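Local coordinates for thioesterase domain-containing protein (Chromobacterium violaceum, PDB 4RMM), which probably hydrolyses acyl-CoA thioesters, as other members of the PaaI-like thioesterase family with a hot-dog fold do, although its own substrate is not established, at residues A[6-11]-A[78-83]; A[72-77]-A[120-125]. One frame throughout, in Å; residues are numbered along the deposited sequence.

Overall arrangement
Both contacts use helix 67-80, the long helix that a curved antiparallel sheet wraps in a hot-dog fold. Contact 2 lies close to the middle of the chain, its centre about 5 Å from that of the whole, where residues 72-77 rest on strand 119-127. Contact 1 lies about 14 Å from contact 2, centre to centre, where the last turn of the same helix meets helix 6-13. Along the chain the segments alternate: 6-11, 72-77, 78-83, 120-125. The segments adjoin through Leu78 CD2, 4.1 Å from Ala120 CB. One helix therefore packs against the sheet in its middle and against the N-terminal helix at its end.

Contact 1: residues A[6-11]-A[78-83]; sequences QRFADL and LMWNRE
Phe8 turns a ring face to the selenium of Met79, a selenomethionine, and its tip atom CZ to Met79 CG and Trp80. Its CG stands anti to the backbone N (chi1 -178°), which carries the phenyl group out from helix 6-13 to the end of helix 67-80. Selenium lies over the ring face: Met79 SE is 4.6 Å from the Phe8 ring centroid and only 14° off the ring normal, a Met-aromatic contact. Two torsions place it there: Met79 CG sits between the backbone N and the carbonyl carbon (chi1 46°), and chi2 is extended; the bend at chi3 only turns CE. Met79 CG comes within 3.8 Å of Phe8 CZ. The distal rim of the same ring points at the helix backbone, where Trp80 N, near the plane of the Phe8 ring, is 3.9 Å from Phe8 CZ. The indole is approached obliquely, Phe8 CZ lying 4.4 Å from Trp80 CE3. Beyond the pair of segments, Ile20 of helix 17-20 touches both Phe8 and Trp80, while Ala87 and Pro88 pack on Met79. All three touching residues are buried, and the side chains that meet are apolar or aromatic. The chemistry thus implies an interface held by dispersion and hydrophobic burial, with a Met-aromatic contact in which sulfur would presumably take the place of selenium in the natural methionine.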
ATOM      1  N   GLN A   6      15.319 -14.563 -11.930  1.00148.36           N
ATOM      2  CA  GLN A   6      15.788 -15.914 -11.652  1.00159.65           C
ATOM      3  C   GLN A   6      16.356 -16.009 -10.242  1.00151.13           C
ATOM      4  O   GLN A   6      16.158 -17.006  -9.550  1.00155.80           O
ATOM      5  CB  GLN A   6      16.855 -16.325 -12.671  1.00171.42           C
ATOM      6  CG  GLN A   6      17.469 -17.698 -12.418  1.00171.99           C
ATOM      7  CD  GLN A   6      16.423 -18.786 -12.247  1.00160.37           C
ATOM      8  OE1 GLN A   6      15.502 -18.909 -13.052  1.00159.26           O
ATOM      9  NE2 GLN A   6      16.567 -19.586 -11.195  1.00152.91           N
ATOM     10  N   ARG A   7      17.062 -14.969  -9.816  1.00138.77           N
ATOM     11  CA  ARG A   7      17.648 -14.955  -8.484  1.00136.39           C
ATOM     12  C   ARG A   7      16.627 -15.314  -7.412  1.00130.54           C
ATOM     13  O   ARG A   7      16.991 -15.826  -6.357  1.00134.71           O
ATOM     14  CB  ARG A   7      18.255 -13.582  -8.181  1.00139.41           C
ATOM     15  CG  ARG A   7      19.633 -13.368  -8.778  1.00147.10           C
ATOM     16  CD  ARG A   7      20.173 -11.983  -8.459  1.00154.36           C
ATOM     17  NE  ARG A   7      21.623 -11.917  -8.643  1.00169.94           N
ATOM     18  CZ  ARG A   7      22.347 -10.805  -8.550  1.00172.45           C
ATOM     19  NH1 ARG A   7      21.762  -9.645  -8.277  1.00168.41           N
ATOM     20  NH2 ARG A   7      23.662 -10.854  -8.718  1.00176.20           N
ATOM     21  N   PHE A   8      15.351 -15.050  -7.679  1.00117.95           N
ATOM     22  CA  PHE A   8      14.309 -15.353  -6.707  1.00109.65           C
ATOM     23  C   PHE A   8      14.276 -16.836  -6.369  1.00120.15           C
ATOM     24  O   PHE A   8      14.422 -17.216  -5.209  1.00117.39           O
ATOM     25  CB  PHE A   8      12.931 -14.936  -7.223  1.00107.32           C
ATOM     26  CG  PHE A   8      11.828 -15.176  -6.231  1.00 94.29           C
ATOM     27  CD1 PHE A   8      11.739 -14.410  -5.075  1.00 92.93           C
ATOM     28  CD2 PHE A   8      10.915 -16.205  -6.421  1.00 99.84           C
ATOM     29  CE1 PHE A   8      10.757 -14.668  -4.122  1.00 89.80           C
ATOM     30  CE2 PHE A   8       9.931 -16.470  -5.473  1.00 96.09           C
ATOM     31  CZ  PHE A   8       9.854 -15.701  -4.322  1.00 91.74           C
ATOM     32  N   ALA A   9      14.066 -17.667  -7.387  1.00130.36           N
ATOM     33  CA  ALA A   9      14.017 -19.113  -7.203  1.00134.88           C
ATOM     34  C   ALA A   9      15.283 -19.554  -6.481  1.00137.36           C
ATOM     35  O   ALA A   9      15.278 -20.506  -5.699  1.00132.36           O
ATOM     36  CB  ALA A   9      13.913 -19.806  -8.552  1.00137.75           C
ATOM     37  N   ASP A  10      16.367 -18.836  -6.760  1.00141.58           N
ATOM     38  CA  ASP A  10      17.665 -19.104  -6.162  1.00148.92           C
ATOM     39  C   ASP A  10      17.704 -18.673  -4.697  1.00139.81           C
ATOM     40  O   ASP A  10      18.309 -19.344  -3.859  1.00145.36           O
ATOM     41  CB  ASP A  10      18.748 -18.372  -6.958  1.00158.37           C
ATOM     42  CG  ASP A  10      20.045 -18.234  -6.192  1.00170.02           C
ATOM     43  OD1 ASP A  10      20.599 -19.265  -5.756  1.00174.47           O
ATOM     44  OD2 ASP A  10      20.511 -17.086  -6.026  1.00175.03           O
ATOM     45  N   LEU A  11      17.061 -17.550  -4.391  1.00128.52           N
ATOM     46  CA  LEU A  11      17.029 -17.044  -3.024  1.00124.49           C
ATOM     47  C   LEU A  11      15.974 -17.735  -2.170  1.00116.64           C
ATOM     48  O   LEU A  11      16.067 -17.731  -0.945  1.00119.67           O
ATOM     49  CB  LEU A  11      16.799 -15.529  -3.019  1.00120.12           C
ATOM     50  CG  LEU A  11      18.065 -14.665  -3.046  1.00122.61           C
ATOM     51  CD1 LEU A  11      18.899 -14.993  -4.271  1.00127.33           C
ATOM     52  CD2 LEU A  11      17.684 -13.196  -3.039  1.00112.94           C
ATOM     53  N   LEU A  78       2.688 -15.470  -2.480  1.00 53.78           N
ATOM     54  CA  LEU A  78       2.281 -16.181  -3.687  1.00 55.97           C
ATOM     55  C   LEU A  78       3.455 -16.730  -4.474  1.00 63.40           C
ATOM     56  O   LEU A  78       3.447 -17.894  -4.869  1.00 67.41           O
ATOM     57  CB  LEU A  78       1.462 -15.264  -4.597  1.00 67.10           C
ATOM     58  CG  LEU A  78       0.090 -15.787  -5.023  1.00 67.73           C
ATOM     59  CD1 LEU A  78      -0.507 -14.839  -6.043  1.00 71.46           C
ATOM     60  CD2 LEU A  78       0.212 -17.175  -5.617  1.00 52.95           C
HETATM   61  N   MSE A  79       4.460 -15.894  -4.717  1.00 59.68           N
HETATM   62  CA  MSE A  79       5.603 -16.353  -5.482  1.00 69.53           C
HETATM   63  C   MSE A  79       6.564 -17.202  -4.665  1.00 77.27           C
HETATM   64  O   MSE A  79       7.465 -17.833  -5.210  1.00 85.50           O
HETATM   65  CB  MSE A  79       6.323 -15.176  -6.158  1.00 67.04           C
HETATM   66  CG  MSE A  79       6.590 -13.953  -5.320  1.00 69.84           C
HETATM   67 SE   MSE A  79       7.394 -12.556  -6.432  0.69 91.45          SE
HETATM   68  CE  MSE A  79       5.828 -11.956  -7.359  1.00116.09           C
ATOM     69  N   TRP A  80       6.359 -17.228  -3.353  1.00 77.79           N
ATOM     70  CA  TRP A  80       7.194 -18.042  -2.482  1.00 83.42           C
ATOM     71  C   TRP A  80       6.576 -19.434  -2.480  1.00 79.95           C
ATOM     72  O   TRP A  80       7.273 -20.442  -2.383  1.00 74.93           O
ATOM     73  CB  TRP A  80       7.206 -17.467  -1.066  1.00 70.47           C
ATOM     74  CG  TRP A  80       8.079 -18.225  -0.119  1.00 72.97           C
ATOM     75  CD1 TRP A  80       7.749 -19.350   0.587  1.00 75.72           C
ATOM     76  CD2 TRP A  80       9.438 -17.931   0.211  1.00 73.39           C
ATOM     77  NE1 TRP A  80       8.820 -19.771   1.336  1.00 80.70           N
ATOM     78  CE2 TRP A  80       9.876 -18.913   1.125  1.00 79.34           C
ATOM     79  CE3 TRP A  80      10.339 -16.926  -0.175  1.00 80.13           C
ATOM     80  CZ2 TRP A  80      11.167 -18.928   1.659  1.00 85.83           C
ATOM     81  CZ3 TRP A  80      11.628 -16.938   0.354  1.00 86.86           C
ATOM     82  CH2 TRP A  80      12.027 -17.933   1.262  1.00 89.40           C
ATOM     83  N   ASN A  81       5.257 -19.471  -2.613  1.00 79.63           N
ATOM     84  CA  ASN A  81       4.514 -20.718  -2.635  1.00 79.76           C
ATOM     85  C   ASN A  81       4.257 -21.220  -4.054  1.00 84.19           C
ATOM     86  O   ASN A  81       3.568 -22.222  -4.241  1.00 86.07           O
ATOM     87  CB  ASN A  81       3.178 -20.537  -1.911  1.00 85.06           C
ATOM     88  CG  ASN A  81       3.338 -20.396  -0.405  1.00 96.73           C
ATOM     89  OD1 ASN A  81       3.985 -19.470   0.092  1.00 86.60           O
ATOM     90  ND2 ASN A  81       2.739 -21.323   0.330  1.00 95.05           N
ATOM     91  N   ARG A  82       4.802 -20.531  -5.054  1.00 81.45           N
ATOM     92  CA  ARG A  82       4.598 -20.948  -6.439  1.00 91.77           C
ATOM     93  C   ARG A  82       5.852 -21.017  -7.288  1.00112.49           C
ATOM     94  O   ARG A  82       6.960 -20.742  -6.825  1.00 94.85           O
ATOM     95  CB  ARG A  82       3.591 -20.035  -7.148  1.00 86.08           C
ATOM     96  CG  ARG A  82       2.142 -20.288  -6.777  1.00 90.18           C
ATOM     97  CD  ARG A  82       1.174 -19.630  -7.761  1.00 93.65           C
ATOM     98  NE  ARG A  82       1.139 -20.292  -9.068  1.00 98.36           N
ATOM     99  CZ  ARG A  82       1.966 -20.030 -10.078  1.00 99.22           C
ATOM    100  NH1 ARG A  82       2.913 -19.110  -9.950  1.00 95.40           N
ATOM    101  NH2 ARG A  82       1.841 -20.692 -11.224  1.00 98.20           N
ATOM    102  N   GLU A  83       5.653 -21.397  -8.544  1.00141.74           N
ATOM    103  CA  GLU A  83       6.732 -21.508  -9.510  1.00150.40           C
ATOM    104  C   GLU A  83       7.193 -20.094  -9.853  1.00144.35           C
ATOM    105  O   GLU A  83       6.410 -19.266 -10.324  1.00150.09           O
ATOM    106  CB  GLU A  83       6.235 -22.258 -10.752  1.00152.66           C
ATOM    107  CG  GLU A  83       5.845 -23.720 -10.477  1.00156.69           C
ATOM    108  CD  GLU A  83       4.703 -23.861  -9.478  1.00157.99           C
ATOM    109  OE1 GLU A  83       3.568 -23.450  -9.804  1.00155.64           O
ATOM    110  OE2 GLU A  83       4.947 -24.383  -8.365  1.00160.24           O
TER

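Contact 2: residues A[72-77]-A[120-125]; sequences SAAMIH and AHVLIE
Ala74 CB meets two branched residues of strand 119-127, Val122 and Ile124, and makes the close contact of the helix with the strand. One residue earlier, Ala73 only comes near: its CA-CB bond is directed at the strand, but Ala73 CB is 4.7 Å from Ile124 CG2, and its side chain touches Phe44 of strand 43-46. At Ala74 the backbones come closest, with Ala74 CA 6.4 Å from Val122 CA, and the alanine methyl fills the approach. From Val122 comes the CG1 methyl, 3.8 Å from Ala74 CB. From Ile124 come two successive carbons of the longer branch: CG1 and CD1 are each 3.6 Å from Ala74 CB, so the branch runs alongside the methyl instead of meeting it with its end alone. The torsions account for this choice of branches. In Ile124, CG1 is anti to the carbonyl carbon (chi1 -47°) and CD1 then turns back by chi2 of 83°; in Val122 it is CG1, opposite the backbone N, that lies against the helix. The bond from CA to CB of Met75 leads away from the strand; its side chain touches Phe142 and, on the second subunit, His62. One turn after Ala73, whose O accepts a hydrogen bond from His77 N, the CA-CB bond of His77 is again directed at the strand; His77 CD2 is 4.8 Å from Val122 CG1, and the side chain also touches Cys110 and Ile112 of strand 106-115. Val122 and Ile124, two residues apart, present the same strand face to the helix, while the CA-CB bond of Leu123 between them leads away. Helix 67-80 laid against an antiparallel sheet, in a protein of the HotDog clan, is the central-helix packing of the hot-dog fold, and Ala74 is its local point of closest approach.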
ATOM      1  N   SER A  72       2.292  -6.203  -0.641  1.00 44.49           N
ATOM      2  CA  SER A  72       3.526  -6.881  -1.055  1.00 44.72           C
ATOM      3  C   SER A  72       3.678  -8.245  -0.366  1.00 49.95           C
ATOM      4  O   SER A  72       4.197  -9.190  -0.974  1.00 46.11           O
ATOM      5  CB  SER A  72       4.763  -6.051  -0.709  1.00 61.96           C
ATOM      6  OG  SER A  72       4.450  -4.700  -0.490  1.00 74.89           O
ATOM      7  N   ALA A  73       3.271  -8.338   0.905  1.00 42.57           N
ATOM      8  CA  ALA A  73       3.352  -9.608   1.630  1.00 55.23           C
ATOM      9  C   ALA A  73       2.549 -10.649   0.868  1.00 47.91           C
ATOM     10  O   ALA A  73       3.017 -11.755   0.634  1.00 43.25           O
ATOM     11  CB  ALA A  73       2.789  -9.462   3.064  1.00 48.75           C
ATOM     12  N   ALA A  74       1.331 -10.285   0.481  1.00 55.03           N
ATOM     13  CA  ALA A  74       0.453 -11.202  -0.247  1.00 33.65           C
ATOM     14  C   ALA A  74       1.100 -11.605  -1.582  1.00 51.79           C
ATOM     15  O   ALA A  74       0.977 -12.739  -2.024  1.00 48.74           O
ATOM     16  CB  ALA A  74      -0.897 -10.534  -0.491  1.00 31.44           C
HETATM   17  N   MSE A  75       1.790 -10.667  -2.223  1.00 39.43           N
HETATM   18  CA  MSE A  75       2.455 -10.971  -3.487  1.00 39.56           C
HETATM   19  C   MSE A  75       3.611 -11.937  -3.231  1.00 44.93           C
HETATM   20  O   MSE A  75       3.724 -12.985  -3.874  1.00 50.54           O
HETATM   21  CB  MSE A  75       3.015  -9.704  -4.121  1.00 40.03           C
HETATM   22  CG  MSE A  75       4.246  -9.999  -4.970  1.00 64.55           C
HETATM   23 SE   MSE A  75       4.293  -9.033  -6.615  0.75 95.73          SE
HETATM   24  CE  MSE A  75       5.485  -7.627  -6.049  1.00 86.33           C
ATOM     25  N   ILE A  76       4.474 -11.564  -2.297  1.00 43.10           N
ATOM     26  CA  ILE A  76       5.621 -12.395  -1.943  1.00 62.37           C
ATOM     27  C   ILE A  76       5.190 -13.802  -1.530  1.00 57.36           C
ATOM     28  O   ILE A  76       5.794 -14.791  -1.939  1.00 52.01           O
ATOM     29  CB  ILE A  76       6.433 -11.738  -0.805  1.00 59.50           C
ATOM     30  CG1 ILE A  76       7.117 -10.477  -1.347  1.00 57.07           C
ATOM     31  CG2 ILE A  76       7.458 -12.717  -0.249  1.00 68.93           C
ATOM     32  CD1 ILE A  76       7.690  -9.554  -0.283  1.00 68.64           C
ATOM     33  N   HIS A  77       4.132 -13.891  -0.735  1.00 55.36           N
ATOM     34  CA  HIS A  77       3.636 -15.191  -0.281  1.00 60.33           C
ATOM     35  C   HIS A  77       3.305 -16.078  -1.472  1.00 51.87           C
ATOM     36  O   HIS A  77       3.594 -17.278  -1.479  1.00 56.77           O
ATOM     37  CB  HIS A  77       2.371 -15.000   0.555  1.00 58.51           C
ATOM     38  CG  HIS A  77       1.780 -16.273   1.068  1.00 56.17           C
ATOM     39  ND1 HIS A  77       2.240 -16.896   2.210  1.00 69.56           N
ATOM     40  CD2 HIS A  77       0.737 -17.020   0.628  1.00 54.85           C
ATOM     41  CE1 HIS A  77       1.504 -17.959   2.451  1.00 61.40           C
ATOM     42  NE2 HIS A  77       0.582 -18.061   1.506  1.00 75.11           N
ATOM     43  N   ALA A 120      -5.541 -16.809  -8.146  1.00 66.78           N
ATOM     44  CA  ALA A 120      -5.269 -17.179  -6.770  1.00 59.84           C
ATOM     45  C   ALA A 120      -5.864 -16.092  -5.889  1.00 51.76           C
ATOM     46  O   ALA A 120      -5.749 -14.907  -6.200  1.00 52.91           O
ATOM     47  CB  ALA A 120      -3.759 -17.281  -6.543  1.00 49.27           C
ATOM     48  N   HIS A 121      -6.519 -16.508  -4.805  1.00 49.17           N
ATOM     49  CA  HIS A 121      -7.148 -15.600  -3.850  1.00 54.01           C
ATOM     50  C   HIS A 121      -6.376 -15.718  -2.547  1.00 47.81           C
ATOM     51  O   HIS A 121      -6.265 -16.799  -1.980  1.00 65.77           O
ATOM     52  CB  HIS A 121      -8.618 -15.981  -3.646  1.00 61.29           C
ATOM     53  CG  HIS A 121      -9.409 -14.963  -2.883  1.00 83.32           C
ATOM     54  ND1 HIS A 121     -10.788 -14.952  -2.870  1.00 89.53           N
ATOM     55  CD2 HIS A 121      -9.019 -13.928  -2.102  1.00 93.15           C
ATOM     56  CE1 HIS A 121     -11.212 -13.954  -2.116  1.00 87.39           C
ATOM     57  NE2 HIS A 121     -10.159 -13.315  -1.637  1.00 86.50           N
ATOM     58  N   VAL A 122      -5.841 -14.592  -2.088  1.00 47.73           N
ATOM     59  CA  VAL A 122      -5.022 -14.530  -0.884  1.00 50.42           C
ATOM     60  C   VAL A 122      -5.670 -13.748   0.265  1.00 61.48           C
ATOM     61  O   VAL A 122      -6.298 -12.715   0.041  1.00 64.03           O
ATOM     62  CB  VAL A 122      -3.658 -13.852  -1.210  1.00 53.06           C
ATOM     63  CG1 VAL A 122      -2.762 -13.790   0.022  1.00 42.18           C
ATOM     64  CG2 VAL A 122      -2.970 -14.593  -2.334  1.00 59.67           C
ATOM     65  N   LEU A 123      -5.509 -14.250   1.491  1.00 54.39           N
ATOM     66  CA  LEU A 123      -6.019 -13.583   2.694  1.00 47.57           C
ATOM     67  C   LEU A 123      -4.803 -13.296   3.563  1.00 51.20           C
ATOM     68  O   LEU A 123      -3.967 -14.170   3.789  1.00 52.20           O
ATOM     69  CB  LEU A 123      -7.013 -14.472   3.447  1.00 53.96           C
ATOM     70  CG  LEU A 123      -7.365 -14.158   4.919  1.00 45.09           C
ATOM     71  CD1 LEU A 123      -8.296 -12.948   5.036  1.00 45.82           C
ATOM     72  CD2 LEU A 123      -8.036 -15.389   5.532  1.00 61.28           C
ATOM     73  N   ILE A 124      -4.690 -12.052   4.010  1.00 39.12           N
ATOM     74  CA  ILE A 124      -3.589 -11.601   4.842  1.00 47.45           C
ATOM     75  C   ILE A 124      -4.168 -11.099   6.160  1.00 44.85           C
ATOM     76  O   ILE A 124      -5.120 -10.315   6.180  1.00 44.68           O
ATOM     77  CB  ILE A 124      -2.827 -10.425   4.192  1.00 51.09           C
ATOM     78  CG1 ILE A 124      -2.534 -10.733   2.722  1.00 59.33           C
ATOM     79  CG2 ILE A 124      -1.512 -10.159   4.938  1.00 54.17           C
ATOM     80  CD1 ILE A 124      -3.698 -10.432   1.798  1.00 45.69           C
ATOM     81  N   GLU A 125      -3.596 -11.564   7.259  1.00 40.72           N
ATOM     82  CA  GLU A 125      -4.030 -11.133   8.580  1.00 40.71           C
ATOM     83  C   GLU A 125      -2.841 -10.502   9.270  1.00 46.53           C
ATOM     84  O   GLU A 125      -1.736 -11.032   9.242  1.00 63.01           O
ATOM     85  CB  GLU A 125      -4.495 -12.327   9.398  1.00 36.78           C
ATOM     86  CG  GLU A 125      -5.670 -13.045   8.805  1.00 64.86           C
ATOM     87  CD  GLU A 125      -5.780 -14.453   9.331  1.00 70.33           C
ATOM     88  OE1 GLU A 125      -6.238 -14.627  10.476  1.00 78.02           O
ATOM     89  OE2 GLU A 125      -5.385 -15.383   8.595  1.00 93.08           O
TER